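Local atomic coordinates of putative neuraminyllactose-binding hemagglutinin homolog (Helicobacter pylori, PDB entry 3BGH), a protein that is an outer-membrane lipoprotein, also named a flagellar sheath adhesin, that probably takes part in adhesion to sialylated glycans, although its function is not established. Residues 20-24 and 56-60; 37-42 and 95-101; 65-69 and 80-84; 106-110 and 190-194. One frame throughout, in Å; residues are numbered along the deposited sequence.

Contact 1 (20-24 and 56-60)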
loop_
_atom_site.group_PDB
_atom_site.type_symbol
_atom_site.label_atom_id
_atom_site.label_comp_id
_atom_site.label_asym_id
_atom_site.label_seq_id
_atom_site.Cartn_x
_atom_site.Cartn_y
_atom_site.Cartn_z
ATOM N N GLU A 20 19.042 4.273 13.993
ATOM C CA GLU A 20 17.977 4.533 14.963
ATOM C C GLU A 20 16.822 5.245 14.269
ATOM O O GLU A 20 17.006 5.823 13.190
ATOM C CB GLU A 20 18.491 5.320 16.174
ATOM C CG GLU A 20 18.629 4.471 17.488
ATOM C CD GLU A 20 19.858 3.544 17.498
ATOM O OE1 GLU A 20 19.769 2.419 18.072
ATOM O OE2 GLU A 20 20.910 3.945 16.930
ATOM N N LEU A 21 15.630 5.172 14.854
ATOM C CA LEU A 21 14.486 5.818 14.245
ATOM C C LEU A 21 14.826 7.289 14.070
ATOM O O LEU A 21 15.529 7.860 14.891
ATOM C CB LEU A 21 13.257 5.669 15.113
ATOM C CG LEU A 21 12.480 4.363 15.043
ATOM C CD1 LEU A 21 11.272 4.453 15.990
ATOM C CD2 LEU A 21 12.037 4.085 13.629
ATOM N N HIS A 22 14.362 7.910 12.994
ATOM C CA HIS A 22 14.611 9.329 12.840
ATOM C C HIS A 22 13.465 10.075 12.200
ATOM O O HIS A 22 13.576 10.550 11.073
ATOM C CB HIS A 22 15.921 9.603 12.111
ATOM C CG HIS A 22 16.433 10.991 12.329
ATOM N ND1 HIS A 22 16.618 11.888 11.296
ATOM C CD2 HIS A 22 16.755 11.653 13.469
ATOM C CE1 HIS A 22 17.059 13.035 11.789
ATOM N NE2 HIS A 22 17.153 12.917 13.104
ATOM N N PHE A 23 12.368 10.198 12.952
ATOM C CA PHE A 23 11.187 10.877 12.452
ATOM C C PHE A 23 11.305 12.393 12.716
ATOM O O PHE A 23 10.566 12.964 13.499
ATOM C CB PHE A 23 9.912 10.198 12.999
ATOM C CG PHE A 23 9.822 8.693 12.670
ATOM C CD1 PHE A 23 10.681 8.095 11.733
ATOM C CD2 PHE A 23 8.869 7.881 13.288
ATOM C CE1 PHE A 23 10.593 6.727 11.432
ATOM C CE2 PHE A 23 8.763 6.505 12.976
ATOM C CZ PHE A 23 9.618 5.940 12.052
ATOM N N HIS A 24 12.268 13.031 12.042
ATOM C CA HIS A 24 12.512 14.494 12.149
ATOM C C HIS A 24 13.096 15.036 10.832
ATOM O O HIS A 24 14.074 14.507 10.295
ATOM C CB HIS A 24 13.413 14.838 13.374
ATOM C CG HIS A 24 13.655 16.314 13.594
ATOM N ND1 HIS A 24 14.836 16.944 13.232
ATOM C CD2 HIS A 24 12.883 17.272 14.164
ATOM C CE1 HIS A 24 14.772 18.225 13.556
ATOM N NE2 HIS A 24 13.596 18.452 14.122
ATOM N N TYR A 56 6.240 2.343 16.451
ATOM C CA TYR A 56 6.779 3.054 15.270
ATOM C C TYR A 56 5.668 3.841 14.621
ATOM O O TYR A 56 5.856 4.997 14.281
ATOM C CB TYR A 56 7.387 2.121 14.230
ATOM C CG TYR A 56 8.690 1.475 14.632
ATOM C CD1 TYR A 56 9.165 1.530 15.931
ATOM C CD2 TYR A 56 9.411 0.729 13.716
ATOM C CE1 TYR A 56 10.337 0.865 16.293
ATOM C CE2 TYR A 56 10.565 0.101 14.058
ATOM C CZ TYR A 56 11.026 0.161 15.350
ATOM O OH TYR A 56 12.210 -0.494 15.650
ATOM N N GLN A 57 4.505 3.211 14.506
ATOM C CA GLN A 57 3.336 3.850 13.968
ATOM C C GLN A 57 3.048 5.113 14.792
ATOM O O GLN A 57 2.996 6.213 14.220
ATOM C CB GLN A 57 2.169 2.892 14.006
ATOM C CG GLN A 57 0.858 3.497 13.726
ATOM C CD GLN A 57 -0.279 2.579 14.084
ATOM O OE1 GLN A 57 -0.144 1.753 14.973
ATOM N NE2 GLN A 57 -1.431 2.745 13.432
ATOM N N LYS A 58 2.887 4.955 16.117
ATOM C CA LYS A 58 2.602 6.063 17.036
ATOM C C LYS A 58 3.615 7.211 16.900
ATOM O O LYS A 58 3.247 8.372 16.810
ATOM C CB LYS A 58 2.540 5.566 18.486
ATOM C CG LYS A 58 1.180 4.996 18.876
ATOM C CD LYS A 58 1.298 3.742 19.807
ATOM C CE LYS A 58 -0.090 3.201 20.201
ATOM N NZ LYS A 58 -0.082 1.819 20.867
ATOM N N GLU A 59 4.891 6.870 16.858
ATOM C CA GLU A 59 5.935 7.856 16.828
ATOM C C GLU A 59 6.024 8.536 15.440
ATOM O O GLU A 59 6.286 9.740 15.335
ATOM C CB GLU A 59 7.214 7.177 17.290
ATOM C CG GLU A 59 8.468 7.544 16.597
ATOM C CD GLU A 59 9.352 8.413 17.423
ATOM O OE1 GLU A 59 8.814 9.341 18.089
ATOM O OE2 GLU A 59 10.590 8.184 17.381
ATOM N N PHE A 60 5.782 7.755 14.388
ATOM C CA PHE A 60 5.565 8.269 13.036
ATOM C C PHE A 60 4.344 9.220 12.969
ATOM O O PHE A 60 4.432 10.288 12.371
ATOM C CB PHE A 60 5.409 7.084 12.059
ATOM C CG PHE A 60 5.522 7.442 10.612
ATOM C CD1 PHE A 60 6.662 7.095 9.876
ATOM C CD2 PHE A 60 4.476 8.062 9.949
ATOM C CE1 PHE A 60 6.757 7.398 8.507
ATOM C CE2 PHE A 60 4.580 8.364 8.593
ATOM C CZ PHE A 60 5.707 8.030 7.866
#
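Aromatic and apolar groups make up this contact between the irregular N-terminal segment 20-24 and helix 54-73. In the main aromatic pair, the edge of F60 points at the face of F23: a T-shaped stack with centroids 5.2 Å apart and planes at 76°. F23 CE2 also reaches F60 CB at 3.5 Å, and the ring edge meets the backbone, with F23 CE2 3.5 Å from Y56 O. Y56 O already accepts the helical bond from F60 N (2.8 Å). A CH-pi contact follows: L21 CD1 sits off-centre above the Y56 ring, 4.0 Å from its centroid. E59 CG lies 3.4 Å from F23 CD2, while the E59 carboxylate forms a salt bridge with K62. F23, at the centre of an inverse gamma turn, also lies nearly parallel to the ring of Y198 on helix 186-208, whose N195 hydrogen-bonds the backbone of E20 and H22. Between the two segments themselves there is no polar bond, so their mutual fit rests on ring packing and burial of F23.

Contact 2 (37-42 and 95-101)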
loop_
_atom_site.group_PDB
_atom_site.type_symbol
_atom_site.label_atom_id
_atom_site.label_comp_id
_atom_site.label_asym_id
_atom_site.label_seq_id
_atom_site.Cartn_x
_atom_site.Cartn_y
_atom_site.Cartn_z
ATOM N N HIS A 37 -4.315 33.673 9.361
ATOM C CA HIS A 37 -5.155 32.504 9.078
ATOM C C HIS A 37 -4.977 31.398 10.129
ATOM O O HIS A 37 -3.850 31.145 10.577
ATOM C CB HIS A 37 -4.831 31.984 7.696
ATOM C CG HIS A 37 -4.909 33.032 6.631
ATOM N ND1 HIS A 37 -3.788 33.567 6.033
ATOM C CD2 HIS A 37 -5.972 33.641 6.054
ATOM C CE1 HIS A 37 -4.159 34.448 5.121
ATOM N NE2 HIS A 37 -5.479 34.513 5.117
ATOM N N LEU A 38 -6.083 30.772 10.548
ATOM C CA LEU A 38 -6.051 29.605 11.467
ATOM C C LEU A 38 -6.316 28.269 10.719
ATOM O O LEU A 38 -7.327 28.154 10.013
ATOM C CB LEU A 38 -7.088 29.765 12.592
ATOM C CG LEU A 38 -7.459 28.504 13.396
ATOM C CD1 LEU A 38 -6.343 28.037 14.319
ATOM C CD2 LEU A 38 -8.737 28.681 14.206
ATOM N N VAL A 39 -5.438 27.270 10.884
ATOM C CA VAL A 39 -5.700 25.915 10.330
ATOM C C VAL A 39 -5.886 24.860 11.419
ATOM O O VAL A 39 -5.130 24.815 12.384
ATOM C CB VAL A 39 -4.619 25.425 9.314
ATOM C CG1 VAL A 39 -4.146 26.548 8.412
ATOM C CG2 VAL A 39 -3.457 24.811 10.013
ATOM N N VAL A 40 -6.894 24.022 11.262
ATOM C CA VAL A 40 -7.108 22.907 12.166
ATOM C C VAL A 40 -6.311 21.687 11.687
ATOM O O VAL A 40 -6.415 21.280 10.533
ATOM C CB VAL A 40 -8.591 22.550 12.244
ATOM C CG1 VAL A 40 -8.808 21.357 13.143
ATOM C CG2 VAL A 40 -9.367 23.698 12.763
ATOM N N LEU A 41 -5.508 21.114 12.580
ATOM C CA LEU A 41 -4.718 19.940 12.252
ATOM C C LEU A 41 -5.215 18.767 13.061
ATOM O O LEU A 41 -5.239 18.839 14.278
ATOM C CB LEU A 41 -3.257 20.207 12.566
ATOM C CG LEU A 41 -2.261 19.386 11.766
ATOM C CD1 LEU A 41 -2.280 19.907 10.348
ATOM C CD2 LEU A 41 -0.873 19.492 12.367
ATOM N N ILE A 42 -5.638 17.708 12.384
ATOM C CA ILE A 42 -6.140 16.490 13.030
ATOM C C ILE A 42 -5.010 15.460 13.110
ATOM O O ILE A 42 -4.141 15.455 12.247
ATOM C CB ILE A 42 -7.349 15.923 12.274
ATOM C CG1 ILE A 42 -8.470 16.950 12.310
ATOM C CG2 ILE A 42 -7.854 14.640 12.892
ATOM C CD1 ILE A 42 -9.756 16.448 11.754
ATOM N N LYS A 95 -14.182 29.997 12.579
ATOM C CA LYS A 95 -13.027 30.870 12.366
ATOM C C LYS A 95 -11.921 30.303 11.440
ATOM O O LYS A 95 -11.206 31.067 10.788
ATOM C CB LYS A 95 -12.451 31.298 13.731
ATOM C CG LYS A 95 -11.809 32.683 13.732
ATOM C CD LYS A 95 -11.615 33.220 15.165
ATOM C CE LYS A 95 -10.530 32.459 15.944
ATOM N NZ LYS A 95 -9.208 32.578 15.254
ATOM N N ALA A 96 -11.786 28.976 11.380
ATOM C CA ALA A 96 -10.658 28.322 10.693
ATOM C C ALA A 96 -10.700 28.536 9.189
ATOM O O ALA A 96 -11.776 28.639 8.612
ATOM C CB ALA A 96 -10.649 26.848 11.006
ATOM N N LEU A 97 -9.535 28.632 8.564
ATOM C CA LEU A 97 -9.456 28.624 7.115
ATOM C C LEU A 97 -9.688 27.215 6.557
ATOM O O LEU A 97 -10.397 27.040 5.584
ATOM C CB LEU A 97 -8.085 29.110 6.651
ATOM C CG LEU A 97 -7.857 28.968 5.138
ATOM C CD1 LEU A 97 -8.724 29.970 4.387
ATOM C CD2 LEU A 97 -6.371 29.075 4.747
ATOM N N LEU A 98 -9.117 26.218 7.225
ATOM C CA LEU A 98 -8.833 24.937 6.630
ATOM C C LEU A 98 -8.760 23.920 7.753
ATOM O O LEU A 98 -8.351 24.248 8.871
ATOM C CB LEU A 98 -7.471 25.063 5.940
ATOM C CG LEU A 98 -6.754 23.986 5.156
ATOM C CD1 LEU A 98 -7.705 23.104 4.375
ATOM C CD2 LEU A 98 -5.796 24.664 4.192
ATOM N N VAL A 99 -9.202 22.698 7.459
ATOM C CA VAL A 99 -8.927 21.547 8.310
ATOM C C VAL A 99 -8.087 20.587 7.489
ATOM O O VAL A 99 -8.498 20.189 6.419
ATOM C CB VAL A 99 -10.189 20.816 8.710
ATOM C CG1 VAL A 99 -9.853 19.715 9.718
ATOM C CG2 VAL A 99 -11.185 21.773 9.295
ATOM N N LEU A 100 -6.906 20.252 7.984
ATOM C CA LEU A 100 -6.036 19.294 7.369
ATOM C C LEU A 100 -6.151 17.985 8.131
ATOM O O LEU A 100 -6.237 17.959 9.356
ATOM C CB LEU A 100 -4.608 19.797 7.389
ATOM C CG LEU A 100 -4.218 20.992 6.516
ATOM C CD1 LEU A 100 -2.752 21.271 6.751
ATOM C CD2 LEU A 100 -4.446 20.680 5.046
ATOM N N ARG A 101 -6.138 16.894 7.377
ATOM C CA ARG A 101 -6.626 15.603 7.840
ATOM C C ARG A 101 -5.983 14.477 6.979
ATOM O O ARG A 101 -6.357 14.272 5.823
ATOM C CB ARG A 101 -8.174 15.625 7.770
ATOM C CG ARG A 101 -8.843 14.312 7.760
ATOM C CD ARG A 101 -10.254 14.415 8.301
ATOM N NE ARG A 101 -10.554 13.214 9.086
ATOM C CZ ARG A 101 -11.775 12.819 9.443
ATOM N NH1 ARG A 101 -12.849 13.511 9.074
ATOM N NH2 ARG A 101 -11.923 11.717 10.172
#
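Four backbone hydrogen bonds join the segments. V40 is the centre of the pairing: V40 N donates to L98 O and L100 N to V40 O, both at 2.8 Å and nearly straight, and I42 N follows to L100 O at 3.1 Å. At the start of the pairing L97 N donates to L38 O at 2.7 Å. CA-H...O contacts add to these, such as V99 CA to V40 O at 3.4 Å. The two strand segments run parallel, their directions 22° apart, and 38-48 is an inner strand of the mixed sheet, pairing along its other edge with 78-82. Side chains pack on both faces. V40 and V99 share one face, their CG1 atoms 3.9 Å apart, with A96 CB 3.8 Å from V40 CG2 and I42 CD1 3.9 Å from V99 CG1. L41 and L100 lie on the opposite face, where L41 CD1 meets L100 CB at 3.8 Å. There V39 and L41 are covered by helix 54-73, and L98 by helix 211-223.

Contact 3 (65-69 and 80-84)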
loop_
_atom_site.group_PDB
_atom_site.type_symbol
_atom_site.label_atom_id
_atom_site.label_comp_id
_atom_site.label_asym_id
_atom_site.label_seq_id
_atom_site.Cartn_x
_atom_site.Cartn_y
_atom_site.Cartn_z
ATOM N N PHE A 65 2.619 15.192 13.165
ATOM C CA PHE A 65 1.644 16.066 13.769
ATOM C C PHE A 65 2.343 17.300 14.367
ATOM O O PHE A 65 1.929 18.439 14.133
ATOM C CB PHE A 65 0.924 15.240 14.817
ATOM C CG PHE A 65 -0.310 15.864 15.355
ATOM C CD1 PHE A 65 -1.175 16.560 14.528
ATOM C CD2 PHE A 65 -0.615 15.734 16.702
ATOM C CE1 PHE A 65 -2.339 17.136 15.036
ATOM C CE2 PHE A 65 -1.764 16.304 17.227
ATOM C CZ PHE A 65 -2.636 17.009 16.397
ATOM N N LEU A 66 3.431 17.093 15.096
ATOM C CA LEU A 66 4.053 18.203 15.806
ATOM C C LEU A 66 4.813 19.038 14.809
ATOM O O LEU A 66 4.686 20.264 14.790
ATOM C CB LEU A 66 4.974 17.728 16.935
ATOM C CG LEU A 66 4.379 16.880 18.077
ATOM C CD1 LEU A 66 5.502 16.379 18.946
ATOM C CD2 LEU A 66 3.347 17.639 18.918
ATOM N N GLN A 67 5.565 18.366 13.952
ATOM C CA GLN A 67 6.298 19.019 12.904
ATOM C C GLN A 67 5.447 19.836 11.938
ATOM O O GLN A 67 5.850 20.906 11.513
ATOM C CB GLN A 67 7.100 18.004 12.150
ATOM C CG GLN A 67 8.209 17.395 12.985
ATOM C CD GLN A 67 9.487 17.380 12.210
ATOM O OE1 GLN A 67 9.800 16.397 11.523
ATOM N NE2 GLN A 67 10.213 18.504 12.248
ATOM N N LEU A 68 4.282 19.331 11.574
ATOM C CA LEU A 68 3.409 20.088 10.713
ATOM C C LEU A 68 2.853 21.304 11.433
ATOM O O LEU A 68 2.609 22.327 10.809
ATOM C CB LEU A 68 2.291 19.229 10.155
ATOM C CG LEU A 68 2.780 18.630 8.859
ATOM C CD1 LEU A 68 1.894 17.451 8.490
ATOM C CD2 LEU A 68 2.854 19.731 7.725
ATOM N N SER A 69 2.630 21.183 12.736
ATOM C CA SER A 69 2.290 22.363 13.523
ATOM C C SER A 69 3.461 23.362 13.494
ATOM O O SER A 69 3.244 24.530 13.167
ATOM C CB SER A 69 1.850 21.992 14.927
ATOM O OG SER A 69 0.584 21.348 14.873
ATOM N N SER A 80 -4.549 24.863 15.528
ATOM C CA SER A 80 -5.312 24.170 16.548
ATOM C C SER A 80 -5.306 22.664 16.268
ATOM O O SER A 80 -5.587 22.222 15.151
ATOM C CB SER A 80 -6.741 24.692 16.602
ATOM O OG SER A 80 -6.758 26.105 16.739
ATOM N N GLN A 81 -4.987 21.907 17.312
ATOM C CA GLN A 81 -4.742 20.486 17.249
ATOM C C GLN A 81 -5.890 19.724 17.902
ATOM O O GLN A 81 -6.342 20.090 18.974
ATOM C CB GLN A 81 -3.458 20.149 18.009
ATOM C CG GLN A 81 -2.188 20.776 17.516
ATOM C CD GLN A 81 -1.002 20.317 18.346
ATOM O OE1 GLN A 81 -1.168 19.823 19.472
ATOM N NE2 GLN A 81 0.195 20.456 17.803
ATOM N N PHE A 82 -6.351 18.660 17.258
ATOM C CA PHE A 82 -7.377 17.791 17.835
ATOM C C PHE A 82 -7.056 16.367 17.423
ATOM O O PHE A 82 -6.237 16.169 16.527
ATOM C CB PHE A 82 -8.773 18.214 17.354
ATOM C CG PHE A 82 -9.170 19.603 17.795
ATOM C CD1 PHE A 82 -9.651 19.830 19.086
ATOM C CD2 PHE A 82 -9.042 20.690 16.923
ATOM C CE1 PHE A 82 -10.011 21.115 19.505
ATOM C CE2 PHE A 82 -9.395 21.976 17.323
ATOM C CZ PHE A 82 -9.884 22.187 18.620
ATOM N N LYS A 83 -7.665 15.378 18.069
ATOM C CA LYS A 83 -7.406 13.989 17.689
ATOM C C LYS A 83 -8.435 13.383 16.728
ATOM O O LYS A 83 -8.140 12.396 16.058
ATOM C CB LYS A 83 -7.185 13.088 18.908
ATOM C CG LYS A 83 -5.724 13.069 19.347
ATOM C CD LYS A 83 -5.478 12.248 20.629
ATOM C CE LYS A 83 -4.048 12.523 21.165
ATOM N NZ LYS A 83 -3.685 11.665 22.343
ATOM N N ASP A 84 -9.629 13.974 16.669
ATOM C CA ASP A 84 -10.689 13.563 15.741
ATOM C C ASP A 84 -11.453 14.827 15.332
ATOM O O ASP A 84 -11.426 15.826 16.063
ATOM C CB ASP A 84 -11.636 12.539 16.391
ATOM C CG ASP A 84 -10.945 11.190 16.713
ATOM O OD1 ASP A 84 -10.345 10.556 15.810
ATOM O OD2 ASP A 84 -11.021 10.742 17.878
#
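F65 opens the contact, its CA-CB bond directed from helix 54-73 toward the strand. F65 CZ lies 3.6 Å from Q81 CB and 3.7 Å from F82 O, so the tip of the ring touches the aliphatic start of Q81 and the F82 carbonyl. One residue on, L66 directs its CA-CB bond away, yet the end of its side chain returns, bringing L66 CD2 within 4.4 Å of Q81 NE2. S69, a helical turn after F65, supplies the polar link: Q81 NE2 donates a nearly straight hydrogen bond to S69 OG (3.1 Å), while S69 OG gives a weak bond back to F65 O at 3.3 Å. Q81 thus spans the gap with its extended side chain, the segment axes being 10.3 Å apart. The helix and strand segments run nearly antiparallel, at 165°, as the second half of the beta-alpha-beta crossover 38-48, 54-73, 78-82; L41 of the neighbouring parallel strand also touches F65 and S69, and helix 186-208 packs against Q67 and L68.

Contact 4 (106-110 and 190-194)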
loop_
_atom_site.group_PDB
_atom_site.type_symbol
_atom_site.label_atom_id
_atom_site.label_comp_id
_atom_site.label_asym_id
_atom_site.label_seq_id
_atom_site.Cartn_x
_atom_site.Cartn_y
_atom_site.Cartn_z
ATOM N N VAL A 106 1.213 2.301 5.660
ATOM C CA VAL A 106 2.516 1.879 5.193
ATOM C C VAL A 106 2.715 0.435 5.609
ATOM O O VAL A 106 2.381 0.046 6.724
ATOM C CB VAL A 106 3.675 2.828 5.636
ATOM C CG1 VAL A 106 3.797 2.893 7.122
ATOM C CG2 VAL A 106 5.007 2.363 5.042
ATOM N N ALA A 107 3.202 -0.379 4.684
ATOM C CA ALA A 107 3.419 -1.780 4.945
ATOM C C ALA A 107 4.801 -2.133 4.466
ATOM O O ALA A 107 5.302 -1.549 3.512
ATOM C CB ALA A 107 2.377 -2.606 4.245
ATOM N N ILE A 108 5.429 -3.069 5.159
ATOM C CA ILE A 108 6.721 -3.566 4.742
ATOM C C ILE A 108 6.616 -5.067 4.349
ATOM O O ILE A 108 6.059 -5.902 5.068
ATOM C CB ILE A 108 7.800 -3.214 5.789
ATOM C CG1 ILE A 108 8.037 -1.708 5.700
ATOM C CG2 ILE A 108 9.113 -3.961 5.525
ATOM C CD1 ILE A 108 8.750 -1.095 6.811
ATOM N N LEU A 109 7.077 -5.358 3.138
ATOM C CA LEU A 109 7.182 -6.721 2.639
ATOM C C LEU A 109 8.610 -7.184 2.824
ATOM O O LEU A 109 9.557 -6.440 2.616
ATOM C CB LEU A 109 6.816 -6.770 1.172
ATOM C CG LEU A 109 5.333 -6.707 0.808
ATOM C CD1 LEU A 109 4.675 -5.376 1.170
ATOM C CD2 LEU A 109 5.228 -6.946 -0.658
ATOM N N GLU A 110 8.746 -8.432 3.233
ATOM C CA GLU A 110 10.036 -8.988 3.604
ATOM C C GLU A 110 10.453 -10.025 2.592
ATOM O O GLU A 110 9.598 -10.663 1.974
ATOM C CB GLU A 110 9.977 -9.589 5.022
ATOM C CG GLU A 110 9.840 -8.498 6.089
ATOM C CD GLU A 110 9.791 -9.018 7.510
ATOM O OE1 GLU A 110 9.574 -10.228 7.712
ATOM O OE2 GLU A 110 9.969 -8.193 8.440
ATOM N N ILE A 190 13.407 -2.172 8.551
ATOM C CA ILE A 190 12.165 -1.470 8.872
ATOM C C ILE A 190 12.436 -0.023 9.314
ATOM O O ILE A 190 11.827 0.933 8.825
ATOM C CB ILE A 190 11.403 -2.240 9.983
ATOM C CG1 ILE A 190 10.907 -3.576 9.412
ATOM C CG2 ILE A 190 10.271 -1.427 10.540
ATOM C CD1 ILE A 190 10.261 -4.488 10.407
ATOM N N ARG A 191 13.373 0.111 10.234
ATOM C CA ARG A 191 13.831 1.400 10.695
ATOM C C ARG A 191 14.296 2.333 9.558
ATOM O O ARG A 191 13.909 3.512 9.527
ATOM C CB ARG A 191 14.878 1.193 11.789
ATOM C CG ARG A 191 14.372 1.636 13.129
ATOM C CD ARG A 191 14.720 0.739 14.298
ATOM N NE ARG A 191 16.096 0.895 14.740
ATOM C CZ ARG A 191 16.576 0.435 15.897
ATOM N NH1 ARG A 191 15.790 -0.192 16.778
ATOM N NH2 ARG A 191 17.856 0.620 16.182
ATOM N N LYS A 192 15.078 1.789 8.621
ATOM C CA LYS A 192 15.592 2.524 7.441
ATOM C C LYS A 192 14.507 2.909 6.467
ATOM O O LYS A 192 14.462 4.044 6.006
ATOM C CB LYS A 192 16.644 1.705 6.692
ATOM C CG LYS A 192 18.021 1.632 7.378
ATOM C CD LYS A 192 19.084 1.130 6.437
ATOM C CE LYS A 192 19.308 -0.370 6.604
ATOM N NZ LYS A 192 20.098 -0.928 5.446
ATOM N N ILE A 193 13.621 1.966 6.172
ATOM C CA ILE A 193 12.535 2.191 5.247
ATOM C C ILE A 193 11.588 3.260 5.765
ATOM O O ILE A 193 11.222 4.180 5.016
ATOM C CB ILE A 193 11.800 0.856 4.921
ATOM C CG1 ILE A 193 12.682 0.021 3.970
ATOM C CG2 ILE A 193 10.396 1.116 4.363
ATOM C CD1 ILE A 193 12.300 -1.452 3.833
ATOM N N MET A 194 11.223 3.144 7.048
ATOM C CA MET A 194 10.349 4.106 7.715
ATOM C C MET A 194 10.973 5.510 7.772
ATOM O O MET A 194 10.268 6.485 7.567
ATOM C CB MET A 194 9.952 3.665 9.149
ATOM C CG MET A 194 9.452 2.247 9.325
ATOM S SD MET A 194 7.892 2.239 10.191
ATOM C CE MET A 194 6.937 2.744 8.772
#
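I108 is the main bump on the strand side. Its side chain points at helix 186-208 and ends in a hollow formed by I190, I193 and M194, three residues on one side of that helix. I108 CD1 lies 3.7 Å from I193 CG2, 4.0 Å from I190 CG2, also 4.0 Å from I190 CA, and 4.2 Å from M194 CG, so the methyl reaches between the side chains as far as the helix backbone. With 96 Å² covered, I108 buries more surface here than any other residue. This is helix-on-sheet packing: alternation along strand 98-114 sends V106 and I108 to the helical layer, while A107 and L109 face the other way and touch N105 and Y131 of the second subunit. The strand and helix segments run at 138° with their axes 10.0 Å apart, a gap filled by branched aliphatic side chains and one methionine. M194 leaves its helix sideways, but its end comes nearer the strand, M194 CE lying 3.6 Å from V106 CG1. At the other end E110 OE2 is 4.2 Å from I190 CD1. Y56 of helix 54-73 touches both I190 and M194, and I193 also packs on strand 144-161.

From the N terminus, contact 1 closes first, a loop that carries segment 20-24 through strand 38-48 to helix 54-73. Contact 2 opens within that loop and closes beyond it, at strand 98-114, so the two cross. Contact 3 is a short closure lying wholly between the segments of contact 2; the two touch where L41 and strand 78-82 are neighbours in the sheet. Contact 4 follows in series, returning helix 186-208 to a later part of strand 98-114, and its centre is about 31 Å from that of contact 2, on the opposite side of the chain's centre. Contacts 1 and 4 touch through R191 and M194, joining N-terminal segment, both long helices and sheet.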